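Local coordinates for protein HTH-type transcriptional regulator Rv1985c/MT2039 (Mycobacterium tuberculosis, PDB 3ISP) that probably switches on expression of the lysine exporter LysE and represses its own gene, acting as a homodimeric, DNA-binding transcription factor of the LysR family, at residues A190-W195 and R216-V221; Y165-S170 and W237-E242; A72-L77 and Q269-D274. One frame throughout, in Å; residues are numbered along the deposited sequence.

Contact 1: residues A190-W195 and R216-V221; sequences APSLAW and RPTHFV
The amide of Ser192 gives its hydrogen to Pro217 O over 2.7 Å, and the same carbonyl also receives a CA-H contact from Pro191. This starts a short parallel pairing of two extended segments in the LysR substrate-binding domain: a single bridge, centred on Ser192 and Thr218, whose other bond runs from His219 N to Ser192 O at 2.9 Å. Farther on, Val221 N reaches Ala194 O at 2.8 Å, so 216-221 stays beside its partner although neither segment is a regular strand. Proline suits positions 191 and 217, since each is called on here for its carbonyl or CA-H and not for an amide hydrogen.

Ser192 is small and lets the stem of Arg216 lie across it. CG of Arg216 sits between backbone N and carbonyl carbon (chi1 53°), which places it 3.6 Å from Ser192 OG. The guanidinium finds its main partner elsewhere, in a salt bridge to Asp203. Leu193 sends its CD2 back to His219 CB at 3.8 Å, and the same side chain also packs on helix 224-232.

The outer side of 216-221 meets the second subunit, where His219 ND1 is bonded to Leu122 N and Thr218 O to Arg96, both of that subunit. Pro191 packs on Arg94 of the second subunit, so part of the contact is itself in the subunit interface. On Phe220, CG is anti to the carbonyl carbon (chi1 -61°), and the edge of the ring rests on the methyl of Ala194, with CB 3.6 Å from CD2.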
ATOM      1  N   ALA A 190      29.498 -11.728   2.047  1.00 68.55           N
ATOM      2  CA  ALA A 190      29.882 -10.430   1.504  1.00 69.19           C
ATOM      3  C   ALA A 190      28.666  -9.509   1.400  1.00 68.78           C
ATOM      4  O   ALA A 190      27.609  -9.921   0.918  1.00 68.54           O
ATOM      5  CB  ALA A 190      30.548 -10.593   0.140  1.00 66.58           C
ATOM      6  N   PRO A 191      28.804  -8.260   1.866  1.00 65.28           N
ATOM      7  CA  PRO A 191      27.677  -7.330   1.753  1.00 64.35           C
ATOM      8  C   PRO A 191      27.358  -6.993   0.298  1.00 57.54           C
ATOM      9  O   PRO A 191      28.259  -6.643  -0.458  1.00 58.14           O
ATOM     10  CB  PRO A 191      28.183  -6.081   2.489  1.00 58.25           C
ATOM     11  CG  PRO A 191      29.194  -6.596   3.434  1.00 60.16           C
ATOM     12  CD  PRO A 191      29.881  -7.716   2.707  1.00 60.83           C
ATOM     13  N   SER A 192      26.094  -7.093  -0.095  1.00 57.07           N
ATOM     14  CA  SER A 192      25.701  -6.611  -1.420  1.00 62.03           C
ATOM     15  C   SER A 192      25.059  -5.228  -1.321  1.00 57.58           C
ATOM     16  O   SER A 192      24.677  -4.784  -0.245  1.00 59.16           O
ATOM     17  CB  SER A 192      24.764  -7.597  -2.129  1.00 54.40           C
ATOM     18  OG  SER A 192      23.468  -7.572  -1.560  1.00 57.72           O
ATOM     19  N   LEU A 193      24.960  -4.546  -2.452  1.00 54.36           N
ATOM     20  CA  LEU A 193      24.249  -3.283  -2.516  1.00 51.00           C
ATOM     21  C   LEU A 193      22.872  -3.448  -3.168  1.00 53.91           C
ATOM     22  O   LEU A 193      22.423  -4.560  -3.457  1.00 55.72           O
ATOM     23  CB  LEU A 193      25.058  -2.277  -3.317  1.00 49.43           C
ATOM     24  CG  LEU A 193      26.482  -2.026  -2.862  1.00 50.19           C
ATOM     25  CD1 LEU A 193      27.086  -0.909  -3.692  1.00 47.26           C
ATOM     26  CD2 LEU A 193      26.484  -1.687  -1.383  1.00 50.81           C
ATOM     27  N   ALA A 194      22.224  -2.318  -3.406  1.00 51.41           N
ATOM     28  CA  ALA A 194      20.906  -2.279  -4.008  1.00 58.71           C
ATOM     29  C   ALA A 194      20.337  -0.870  -3.866  1.00 58.99           C
ATOM     30  O   ALA A 194      20.666  -0.155  -2.921  1.00 57.70           O
ATOM     31  CB  ALA A 194      19.986  -3.292  -3.357  1.00 53.98           C
ATOM     32  N   TRP A 195      19.489  -0.477  -4.808  1.00 56.45           N
ATOM     33  CA  TRP A 195      18.853   0.827  -4.747  1.00 59.87           C
ATOM     34  C   TRP A 195      17.762   0.847  -3.697  1.00 58.47           C
ATOM     35  O   TRP A 195      17.512   1.876  -3.067  1.00 60.78           O
ATOM     36  CB  TRP A 195      18.277   1.211  -6.112  1.00 57.98           C
ATOM     37  CG  TRP A 195      19.318   1.743  -7.015  1.00 52.37           C
ATOM     38  CD1 TRP A 195      20.480   1.120  -7.393  1.00 55.10           C
ATOM     39  CD2 TRP A 195      19.318   3.018  -7.652  1.00 48.71           C
ATOM     40  NE1 TRP A 195      21.206   1.941  -8.227  1.00 54.26           N
ATOM     41  CE2 TRP A 195      20.513   3.113  -8.401  1.00 50.40           C
ATOM     42  CE3 TRP A 195      18.431   4.091  -7.658  1.00 50.92           C
ATOM     43  CZ2 TRP A 195      20.831   4.233  -9.154  1.00 46.50           C
ATOM     44  CZ3 TRP A 195      18.756   5.211  -8.404  1.00 54.48           C
ATOM     45  CH2 TRP A 195      19.947   5.269  -9.145  1.00 50.56           C
ATOM     46  N   ARG A 216      21.805 -12.280   2.088  1.00 72.34           N
ATOM     47  CA  ARG A 216      23.074 -11.688   2.512  1.00 68.98           C
ATOM     48  C   ARG A 216      22.859 -10.349   3.196  1.00 67.87           C
ATOM     49  O   ARG A 216      21.747  -9.817   3.200  1.00 69.87           O
ATOM     50  CB  ARG A 216      23.970 -11.477   1.297  1.00 63.72           C
ATOM     51  CG  ARG A 216      23.290 -10.698   0.184  1.00 68.06           C
ATOM     52  CD  ARG A 216      23.750 -11.180  -1.178  1.00 67.66           C
ATOM     53  NE  ARG A 216      23.044 -10.555  -2.303  1.00 63.96           N
ATOM     54  CZ  ARG A 216      21.745 -10.680  -2.545  1.00 59.18           C
ATOM     55  NH1 ARG A 216      20.972 -11.369  -1.723  1.00 66.03           N
ATOM     56  NH2 ARG A 216      21.215 -10.095  -3.597  1.00 61.55           N
ATOM     57  N   PRO A 217      23.920  -9.796   3.794  1.00 66.22           N
ATOM     58  CA  PRO A 217      23.806  -8.403   4.240  1.00 67.47           C
ATOM     59  C   PRO A 217      23.733  -7.491   3.022  1.00 67.62           C
ATOM     60  O   PRO A 217      24.566  -7.603   2.119  1.00 66.95           O
ATOM     61  CB  PRO A 217      25.113  -8.170   5.011  1.00 62.79           C
ATOM     62  CG  PRO A 217      26.028  -9.251   4.536  1.00 71.30           C
ATOM     63  CD  PRO A 217      25.135 -10.432   4.322  1.00 66.85           C
ATOM     64  N   THR A 218      22.739  -6.614   2.984  1.00 64.11           N
ATOM     65  CA  THR A 218      22.584  -5.732   1.839  1.00 63.66           C
ATOM     66  C   THR A 218      22.274  -4.275   2.200  1.00 62.59           C
ATOM     67  O   THR A 218      21.288  -3.978   2.885  1.00 62.05           O
ATOM     68  CB  THR A 218      21.545  -6.273   0.817  1.00 65.45           C
ATOM     69  OG1 THR A 218      20.993  -5.175   0.070  1.00 63.74           O
ATOM     70  CG2 THR A 218      20.419  -7.021   1.521  1.00 63.10           C
ATOM     71  N   HIS A 219      23.133  -3.381   1.715  1.00 56.63           N
ATOM     72  CA  HIS A 219      22.958  -1.944   1.857  1.00 54.59           C
ATOM     73  C   HIS A 219      21.986  -1.410   0.831  1.00 57.47           C
ATOM     74  O   HIS A 219      21.988  -1.858  -0.309  1.00 62.86           O
ATOM     75  CB  HIS A 219      24.289  -1.239   1.627  1.00 58.72           C
ATOM     76  CG  HIS A 219      25.325  -1.536   2.665  1.00 61.88           C
ATOM     77  ND1 HIS A 219      25.241  -1.059   3.955  1.00 58.00           N
ATOM     78  CD2 HIS A 219      26.473  -2.249   2.598  1.00 52.89           C
ATOM     79  CE1 HIS A 219      26.289  -1.475   4.639  1.00 57.66           C
ATOM     80  NE2 HIS A 219      27.052  -2.197   3.840  1.00 57.64           N
ATOM     81  N   PHE A 220      21.174  -0.432   1.220  1.00 59.30           N
ATOM     82  CA  PHE A 220      20.297   0.240   0.260  1.00 57.08           C
ATOM     83  C   PHE A 220      20.674   1.688   0.043  1.00 52.27           C
ATOM     84  O   PHE A 220      20.462   2.534   0.907  1.00 51.57           O
ATOM     85  CB  PHE A 220      18.858   0.120   0.698  1.00 52.50           C
ATOM     86  CG  PHE A 220      18.407  -1.284   0.776  1.00 61.63           C
ATOM     87  CD1 PHE A 220      18.030  -1.843   1.981  1.00 63.93           C
ATOM     88  CD2 PHE A 220      18.404  -2.074  -0.360  1.00 59.20           C
ATOM     89  CE1 PHE A 220      17.617  -3.163   2.040  1.00 67.94           C
ATOM     90  CE2 PHE A 220      18.001  -3.388  -0.302  1.00 60.56           C
ATOM     91  CZ  PHE A 220      17.612  -3.935   0.896  1.00 63.87           C
ATOM     92  N   VAL A 221      21.257   1.956  -1.118  1.00 50.27           N
ATOM     93  CA  VAL A 221      21.731   3.287  -1.442  1.00 51.92           C
ATOM     94  C   VAL A 221      21.274   3.679  -2.837  1.00 55.65           C
ATOM     95  O   VAL A 221      21.720   3.109  -3.834  1.00 55.22           O
ATOM     96  CB  VAL A 221      23.258   3.396  -1.376  1.00 48.70           C
ATOM     97  CG1 VAL A 221      23.651   4.853  -1.301  1.00 53.56           C
ATOM     98  CG2 VAL A 221      23.800   2.644  -0.177  1.00 45.08           C
TER

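Contact 2: residues Y165-S170 and W237-E242; sequences YLPVAS and WGMFPE
Met239 folds its end back over Tyr165 and Pro167 in the close-packed half of this contact. A bend at chi2 (-76°) turns SD back toward Pro167, and CE beyond it lies 3.7 Å from Tyr165 CB and 3.9 Å from Pro167 CG, which suits a flexible, unbranched chain. On the same face the tyrosine ring lies against proline, with CE1 3.7 Å from Pro241 CD, while its hydroxyl is bonded to Asp104. Helix 201-210 packs on this face through Leu201, Leu205 and Gln202.

Beneath the side chains runs an antiparallel pairing that adds 238-241 as the outermost strand of the domain's mixed sheet. Leu166 pairs with Phe240, and Val168 with Gly238, each through two backbone bonds; Val168 N to Gly238 O, at 2.9 Å, is almost straight (174°). Pro167 and Pro241 occupy non-hydrogen-bonded pairs, where the partner strand asks no N-H of them. Opposite the methionine, the side chains of Val168 and Phe240 cross at about a right angle, CG2 near CD2 of the ring, which Phe227 and Phe254 also meet.

The looser end is at Glu242, partly exposed on the first turn of helix 242-251. Its stem comes closest, CG lying 3.6 Å from Leu166 CD1.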
ATOM      1  N   TYR A 165      24.603  -5.198 -17.355  1.00 54.04           N
ATOM      2  CA  TYR A 165      24.951  -4.928 -15.962  1.00 54.94           C
ATOM      3  C   TYR A 165      26.068  -5.845 -15.457  1.00 55.64           C
ATOM      4  O   TYR A 165      25.907  -7.068 -15.447  1.00 58.74           O
ATOM      5  CB  TYR A 165      23.719  -5.098 -15.073  1.00 57.00           C
ATOM      6  CG  TYR A 165      22.735  -3.961 -15.158  1.00 57.29           C
ATOM      7  CD1 TYR A 165      22.824  -2.882 -14.299  1.00 51.21           C
ATOM      8  CD2 TYR A 165      21.704  -3.977 -16.089  1.00 55.76           C
ATOM      9  CE1 TYR A 165      21.931  -1.846 -14.365  1.00 53.86           C
ATOM     10  CE2 TYR A 165      20.806  -2.937 -16.165  1.00 53.43           C
ATOM     11  CZ  TYR A 165      20.924  -1.872 -15.303  1.00 54.95           C
ATOM     12  OH  TYR A 165      20.037  -0.822 -15.371  1.00 59.42           O
ATOM     13  N   LEU A 166      27.185  -5.250 -15.029  1.00 54.74           N
ATOM     14  CA  LEU A 166      28.332  -5.995 -14.488  1.00 53.49           C
ATOM     15  C   LEU A 166      28.295  -5.981 -12.975  1.00 53.17           C
ATOM     16  O   LEU A 166      28.106  -4.928 -12.383  1.00 55.61           O
ATOM     17  CB  LEU A 166      29.638  -5.358 -14.952  1.00 45.21           C
ATOM     18  CG  LEU A 166      29.665  -5.157 -16.464  1.00 53.46           C
ATOM     19  CD1 LEU A 166      30.924  -4.456 -16.947  1.00 46.43           C
ATOM     20  CD2 LEU A 166      29.513  -6.511 -17.123  1.00 56.54           C
ATOM     21  N   PRO A 167      28.485  -7.146 -12.341  1.00 52.19           N
ATOM     22  CA  PRO A 167      28.551  -7.217 -10.874  1.00 56.53           C
ATOM     23  C   PRO A 167      29.915  -6.728 -10.405  1.00 57.50           C
ATOM     24  O   PRO A 167      30.908  -7.398 -10.687  1.00 57.03           O
ATOM     25  CB  PRO A 167      28.433  -8.715 -10.579  1.00 53.83           C
ATOM     26  CG  PRO A 167      28.334  -9.401 -11.930  1.00 59.68           C
ATOM     27  CD  PRO A 167      28.805  -8.431 -12.965  1.00 53.09           C
ATOM     28  N   VAL A 168      29.979  -5.591  -9.717  1.00 50.65           N
ATOM     29  CA  VAL A 168      31.275  -5.009  -9.412  1.00 55.45           C
ATOM     30  C   VAL A 168      31.475  -4.592  -7.953  1.00 58.82           C
ATOM     31  O   VAL A 168      30.553  -4.668  -7.134  1.00 58.60           O
ATOM     32  CB  VAL A 168      31.604  -3.825 -10.346  1.00 54.84           C
ATOM     33  CG1 VAL A 168      31.946  -4.319 -11.718  1.00 47.94           C
ATOM     34  CG2 VAL A 168      30.446  -2.860 -10.396  1.00 56.31           C
ATOM     35  N   ALA A 169      32.706  -4.176  -7.654  1.00 54.20           N
ATOM     36  CA  ALA A 169      33.119  -3.735  -6.327  1.00 53.05           C
ATOM     37  C   ALA A 169      34.540  -3.214  -6.424  1.00 56.38           C
ATOM     38  O   ALA A 169      35.209  -3.404  -7.437  1.00 58.19           O
ATOM     39  CB  ALA A 169      33.053  -4.876  -5.326  1.00 53.54           C
ATOM     40  N   SER A 170      34.998  -2.557  -5.367  1.00 57.31           N
ATOM     41  CA  SER A 170      36.366  -2.068  -5.305  1.00 55.41           C
ATOM     42  C   SER A 170      37.275  -3.200  -4.860  1.00 56.75           C
ATOM     43  O   SER A 170      36.813  -4.165  -4.249  1.00 59.23           O
ATOM     44  CB  SER A 170      36.460  -0.925  -4.311  1.00 55.68           C
ATOM     45  OG  SER A 170      36.243  -1.419  -3.005  1.00 61.50           O
ATOM     46  N   TRP A 237      29.198  -5.193  -3.067  1.00 52.75           N
ATOM     47  CA  TRP A 237      29.151  -5.359  -4.526  1.00 57.03           C
ATOM     48  C   TRP A 237      27.733  -5.060  -5.022  1.00 55.95           C
ATOM     49  O   TRP A 237      26.761  -5.201  -4.268  1.00 52.40           O
ATOM     50  CB  TRP A 237      29.585  -6.775  -4.964  1.00 54.11           C
ATOM     51  CG  TRP A 237      28.610  -7.862  -4.563  1.00 50.06           C
ATOM     52  CD1 TRP A 237      28.571  -8.525  -3.376  1.00 54.77           C
ATOM     53  CD2 TRP A 237      27.534  -8.383  -5.344  1.00 52.12           C
ATOM     54  NE1 TRP A 237      27.536  -9.432  -3.367  1.00 53.86           N
ATOM     55  CE2 TRP A 237      26.887  -9.362  -4.568  1.00 54.67           C
ATOM     56  CE3 TRP A 237      27.046  -8.112  -6.624  1.00 56.35           C
ATOM     57  CZ2 TRP A 237      25.784 -10.076  -5.035  1.00 57.44           C
ATOM     58  CZ3 TRP A 237      25.952  -8.826  -7.079  1.00 54.32           C
ATOM     59  CH2 TRP A 237      25.332  -9.791  -6.283  1.00 50.17           C
ATOM     60  N   GLY A 238      27.628  -4.645  -6.283  1.00 51.39           N
ATOM     61  CA  GLY A 238      26.352  -4.308  -6.887  1.00 52.39           C
ATOM     62  C   GLY A 238      26.378  -4.304  -8.407  1.00 53.42           C
ATOM     63  O   GLY A 238      27.444  -4.267  -9.016  1.00 54.94           O
ATOM     64  N   MET A 239      25.202  -4.340  -9.026  1.00 51.30           N
ATOM     65  CA  MET A 239      25.120  -4.341 -10.482  1.00 53.73           C
ATOM     66  C   MET A 239      25.146  -2.922 -11.073  1.00 50.09           C
ATOM     67  O   MET A 239      24.329  -2.062 -10.722  1.00 52.15           O
ATOM     68  CB  MET A 239      23.872  -5.092 -10.936  1.00 53.65           C
ATOM     69  CG  MET A 239      23.622  -6.397 -10.210  1.00 53.47           C
ATOM     70  SD  MET A 239      24.684  -7.743 -10.731  1.00 44.93           S
ATOM     71  CE  MET A 239      25.121  -7.289 -12.392  1.00 47.44           C
ATOM     72  N   PHE A 240      26.077  -2.697 -11.990  1.00 46.66           N
ATOM     73  CA  PHE A 240      26.287  -1.384 -12.586  1.00 48.15           C
ATOM     74  C   PHE A 240      26.140  -1.400 -14.098  1.00 47.42           C
ATOM     75  O   PHE A 240      26.689  -2.264 -14.776  1.00 46.05           O
ATOM     76  CB  PHE A 240      27.700  -0.891 -12.265  1.00 51.75           C
ATOM     77  CG  PHE A 240      27.828  -0.212 -10.930  1.00 50.10           C
ATOM     78  CD1 PHE A 240      27.984   1.158 -10.850  1.00 49.84           C
ATOM     79  CD2 PHE A 240      27.814  -0.943  -9.760  1.00 49.64           C
ATOM     80  CE1 PHE A 240      28.115   1.794  -9.620  1.00 56.85           C
ATOM     81  CE2 PHE A 240      27.953  -0.312  -8.532  1.00 55.45           C
ATOM     82  CZ  PHE A 240      28.102   1.060  -8.463  1.00 51.30           C
ATOM     83  N   PRO A 241      25.415  -0.421 -14.642  1.00 50.44           N
ATOM     84  CA  PRO A 241      25.409  -0.311 -16.099  1.00 47.82           C
ATOM     85  C   PRO A 241      26.851  -0.294 -16.556  1.00 49.37           C
ATOM     86  O   PRO A 241      27.633   0.472 -16.013  1.00 49.54           O
ATOM     87  CB  PRO A 241      24.770   1.055 -16.344  1.00 40.19           C
ATOM     88  CG  PRO A 241      23.910   1.270 -15.162  1.00 47.40           C
ATOM     89  CD  PRO A 241      24.644   0.650 -13.997  1.00 50.89           C
ATOM     90  N   GLU A 242      27.202  -1.132 -17.521  1.00 50.21           N
ATOM     91  CA  GLU A 242      28.575  -1.182 -17.988  1.00 50.01           C
ATOM     92  C   GLU A 242      29.142   0.172 -18.378  1.00 47.11           C
ATOM     93  O   GLU A 242      30.294   0.443 -18.090  1.00 56.23           O
ATOM     94  CB  GLU A 242      28.749  -2.170 -19.134  1.00 52.62           C
ATOM     95  CG  GLU A 242      30.167  -2.233 -19.637  1.00 51.69           C
ATOM     96  CD  GLU A 242      30.289  -3.015 -20.918  1.00 56.07           C
ATOM     97  OE1 GLU A 242      29.827  -4.172 -20.940  1.00 54.88           O
ATOM     98  OE2 GLU A 242      30.852  -2.471 -21.896  1.00 58.17           O
TER

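Contact 3: residues A72-L77 and Q269-D274; sequences AAQTAL and QCWKLD
Gln74 sets CG over the indole of Trp271, and this CH-pi contact is the centre of the junction. CG stands 3.9 Å from the centroid of the five-membered ring, 15° off the ring normal. The torsions explain the reach: CG is anti to the carbonyl carbon (chi1 -49°), and the chain, extended beyond CG, crosses the indole obliquely. At its end the amide stands nearly upright on the ring, the two planes 88° apart, with NE2 over the same five-membered ring near CD1 and CG. Glutamine fits here because its CG can cover an aromatic face while CB touches Leu273 and the amide end reaches the same face.

Apolar contacts flank the CH-pi contact. Leu77 brings CD2 to the edge of the six-membered ring, in its plane and 3.6 Å from CZ3. Ala73, one turn earlier, offers CB at 3.9 Å from CH2, its small methyl letting the indole come close to the helix. Leu273 CD2 touches Gln74 CB at 3.7 Å.

Two polar atoms come near the indole without a hydrogen bond across the segments: Gln74 NE2 over its face and Ala73 O near CH2; the latter accepts the helical bond from Leu77 N.

In the LysR fold, helix 66-82 is the linker helix between the winged helix-turn-helix and the regulatory domain, and here it also packs on the third subunit, where Gln74 meets Leu78. Trp271 ends strand 255-271. The link therefore rests on van der Waals and pi contacts, which fix direction less strictly than hydrogen bonds, consistent with domains that can take different relative positions.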
ATOM      1  N   ALA A  72      -7.523  13.387 -22.114  1.00 62.85           N
ATOM      2  CA  ALA A  72      -7.475  14.834 -22.074  1.00 61.86           C
ATOM      3  C   ALA A  72      -6.119  15.348 -22.569  1.00 62.99           C
ATOM      4  O   ALA A  72      -6.045  16.354 -23.286  1.00 60.12           O
ATOM      5  CB  ALA A  72      -7.771  15.338 -20.663  1.00 61.61           C
ATOM      6  N   ALA A  73      -5.049  14.651 -22.195  1.00 59.86           N
ATOM      7  CA  ALA A  73      -3.703  15.141 -22.470  1.00 59.22           C
ATOM      8  C   ALA A  73      -3.231  14.830 -23.887  1.00 60.21           C
ATOM      9  O   ALA A  73      -2.490  15.614 -24.483  1.00 58.78           O
ATOM     10  CB  ALA A  73      -2.718  14.611 -21.451  1.00 59.77           C
ATOM     11  N   GLN A  74      -3.646  13.691 -24.428  1.00 56.63           N
ATOM     12  CA  GLN A  74      -3.287  13.368 -25.795  1.00 53.37           C
ATOM     13  C   GLN A  74      -4.035  14.344 -26.681  1.00 57.82           C
ATOM     14  O   GLN A  74      -3.505  14.848 -27.666  1.00 59.39           O
ATOM     15  CB  GLN A  74      -3.641  11.919 -26.125  1.00 56.43           C
ATOM     16  CG  GLN A  74      -3.145  10.928 -25.078  1.00 62.02           C
ATOM     17  CD  GLN A  74      -3.369   9.475 -25.460  1.00 61.60           C
ATOM     18  OE1 GLN A  74      -4.493   9.042 -25.711  1.00 60.00           O
ATOM     19  NE2 GLN A  74      -2.292   8.707 -25.479  1.00 60.77           N
ATOM     20  N   THR A  75      -5.270  14.634 -26.298  1.00 58.32           N
ATOM     21  CA  THR A  75      -6.101  15.572 -27.034  1.00 60.81           C
ATOM     22  C   THR A  75      -5.510  16.975 -27.013  1.00 62.94           C
ATOM     23  O   THR A  75      -5.520  17.682 -28.021  1.00 65.49           O
ATOM     24  CB  THR A  75      -7.525  15.597 -26.456  1.00 62.71           C
ATOM     25  OG1 THR A  75      -8.299  14.557 -27.067  1.00 67.46           O
ATOM     26  CG2 THR A  75      -8.189  16.935 -26.712  1.00 67.38           C
ATOM     27  N   ALA A  76      -4.993  17.369 -25.856  1.00 60.98           N
ATOM     28  CA  ALA A  76      -4.397  18.687 -25.684  1.00 62.81           C
ATOM     29  C   ALA A  76      -3.152  18.871 -26.550  1.00 65.58           C
ATOM     30  O   ALA A  76      -2.859  19.983 -26.999  1.00 65.15           O
ATOM     31  CB  ALA A  76      -4.060  18.923 -24.217  1.00 64.85           C
ATOM     32  N   LEU A  77      -2.413  17.783 -26.770  1.00 60.69           N
ATOM     33  CA  LEU A  77      -1.217  17.838 -27.601  1.00 61.72           C
ATOM     34  C   LEU A  77      -1.604  17.785 -29.068  1.00 66.46           C
ATOM     35  O   LEU A  77      -1.091  18.551 -29.884  1.00 66.67           O
ATOM     36  CB  LEU A  77      -0.258  16.694 -27.275  1.00 58.71           C
ATOM     37  CG  LEU A  77       0.914  16.558 -28.246  1.00 57.51           C
ATOM     38  CD1 LEU A  77       1.910  17.694 -28.076  1.00 56.37           C
ATOM     39  CD2 LEU A  77       1.589  15.239 -28.037  1.00 59.85           C
ATOM     40  N   GLN A 269       8.411   3.389 -24.726  1.00 47.91           N
ATOM     41  CA  GLN A 269       6.957   3.442 -24.863  1.00 51.07           C
ATOM     42  C   GLN A 269       6.457   4.887 -24.941  1.00 56.71           C
ATOM     43  O   GLN A 269       6.813   5.713 -24.098  1.00 55.79           O
ATOM     44  CB  GLN A 269       6.273   2.711 -23.705  1.00 42.50           C
ATOM     45  CG  GLN A 269       6.546   1.233 -23.717  1.00 47.94           C
ATOM     46  CD  GLN A 269       5.476   0.401 -23.038  1.00 54.16           C
ATOM     47  OE1 GLN A 269       4.281   0.658 -23.179  1.00 58.50           O
ATOM     48  NE2 GLN A 269       5.903  -0.631 -22.330  1.00 53.78           N
ATOM     49  N   CYS A 270       5.634   5.188 -25.947  1.00 54.56           N
ATOM     50  CA  CYS A 270       5.051   6.522 -26.088  1.00 55.26           C
ATOM     51  C   CYS A 270       3.614   6.490 -26.614  1.00 59.38           C
ATOM     52  O   CYS A 270       3.160   5.478 -27.155  1.00 56.20           O
ATOM     53  CB  CYS A 270       5.916   7.399 -26.989  1.00 55.04           C
ATOM     54  SG  CYS A 270       6.021   6.857 -28.707  1.00 56.20           S
ATOM     55  N   TRP A 271       2.909   7.609 -26.451  1.00 60.42           N
ATOM     56  CA  TRP A 271       1.526   7.738 -26.913  1.00 57.88           C
ATOM     57  C   TRP A 271       1.335   7.233 -28.328  1.00 60.24           C
ATOM     58  O   TRP A 271       1.932   7.759 -29.266  1.00 61.73           O
ATOM     59  CB  TRP A 271       1.059   9.190 -26.867  1.00 54.48           C
ATOM     60  CG  TRP A 271       0.786   9.696 -25.493  1.00 60.98           C
ATOM     61  CD1 TRP A 271       0.593   8.952 -24.367  1.00 59.91           C
ATOM     62  CD2 TRP A 271       0.647  11.064 -25.102  1.00 55.45           C
ATOM     63  NE1 TRP A 271       0.362   9.777 -23.296  1.00 61.26           N
ATOM     64  CE2 TRP A 271       0.389  11.079 -23.722  1.00 57.42           C
ATOM     65  CE3 TRP A 271       0.725  12.277 -25.786  1.00 58.73           C
ATOM     66  CZ2 TRP A 271       0.207  12.265 -23.008  1.00 58.58           C
ATOM     67  CZ3 TRP A 271       0.550  13.458 -25.073  1.00 60.35           C
ATOM     68  CH2 TRP A 271       0.296  13.441 -23.699  1.00 56.36           C
ATOM     69  N   LYS A 272       0.494   6.214 -28.474  1.00 60.62           N
ATOM     70  CA  LYS A 272       0.075   5.750 -29.788  1.00 66.11           C
ATOM     71  C   LYS A 272      -0.886   6.757 -30.419  1.00 64.61           C
ATOM     72  O   LYS A 272      -2.062   6.823 -30.064  1.00 68.03           O
ATOM     73  CB  LYS A 272      -0.591   4.379 -29.681  1.00 68.95           C
ATOM     74  CG  LYS A 272      -1.020   3.781 -31.010  1.00 74.75           C
ATOM     75  CD  LYS A 272      -1.402   2.307 -30.849  1.00 77.78           C
ATOM     76  CE  LYS A 272      -2.449   2.118 -29.758  1.00 75.22           C
ATOM     77  NZ  LYS A 272      -2.439   0.735 -29.210  1.00 79.04           N
ATOM     78  N   LEU A 273      -0.361   7.545 -31.346  1.00 57.93           N
ATOM     79  CA  LEU A 273      -1.127   8.543 -32.059  1.00 59.66           C
ATOM     80  C   LEU A 273      -0.195   9.184 -33.059  1.00 60.58           C
ATOM     81  O   LEU A 273       0.983   8.866 -33.084  1.00 62.88           O
ATOM     82  CB  LEU A 273      -1.699   9.589 -31.107  1.00 57.83           C
ATOM     83  CG  LEU A 273      -0.761  10.259 -30.101  1.00 61.11           C
ATOM     84  CD1 LEU A 273       0.221  11.188 -30.792  1.00 58.54           C
ATOM     85  CD2 LEU A 273      -1.571  11.022 -29.062  1.00 62.12           C
ATOM     86  N   ASP A 274      -0.722  10.077 -33.889  1.00 68.16           N
ATOM     87  CA  ASP A 274       0.117  10.838 -34.811  1.00 70.65           C
ATOM     88  C   ASP A 274       0.573  12.153 -34.188  1.00 71.62           C
ATOM     89  O   ASP A 274      -0.220  12.898 -33.607  1.00 74.11           O
ATOM     90  CB  ASP A 274      -0.629  11.117 -36.110  1.00 75.18           C
ATOM     91  CG  ASP A 274      -0.751   9.890 -36.978  1.00 87.44           C
ATOM     92  OD1 ASP A 274       0.024   8.929 -36.747  1.00 82.10           O
ATOM     93  OD2 ASP A 274      -1.620   9.892 -37.884  1.00 92.77           O
TER

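How the contacts relate
From the N terminus, the chain first passes 72-77, opening the longest loop, which closes when 269-274 arrives: contact 3 joins the linker helix to the end of strand 255-271. Inside it, 165-170 waits for 237-242, and contact 2 joins strands 155-169 and 238-241. Inside that loop 190-195 meets 216-221, so contact 1 joins the loops either side of helix 201-210. The three nest and none cross. Contacts 1 and 2 touch: Leu193 N and Pro191 O make probable hydrogen bonds to the backbone of Trp237. Contact 3 lies across the chain's centre, about 37 Å from contact 2 between centres, yet strands 155-169 and 255-271 are neighbours in one sheet that both contacts reach.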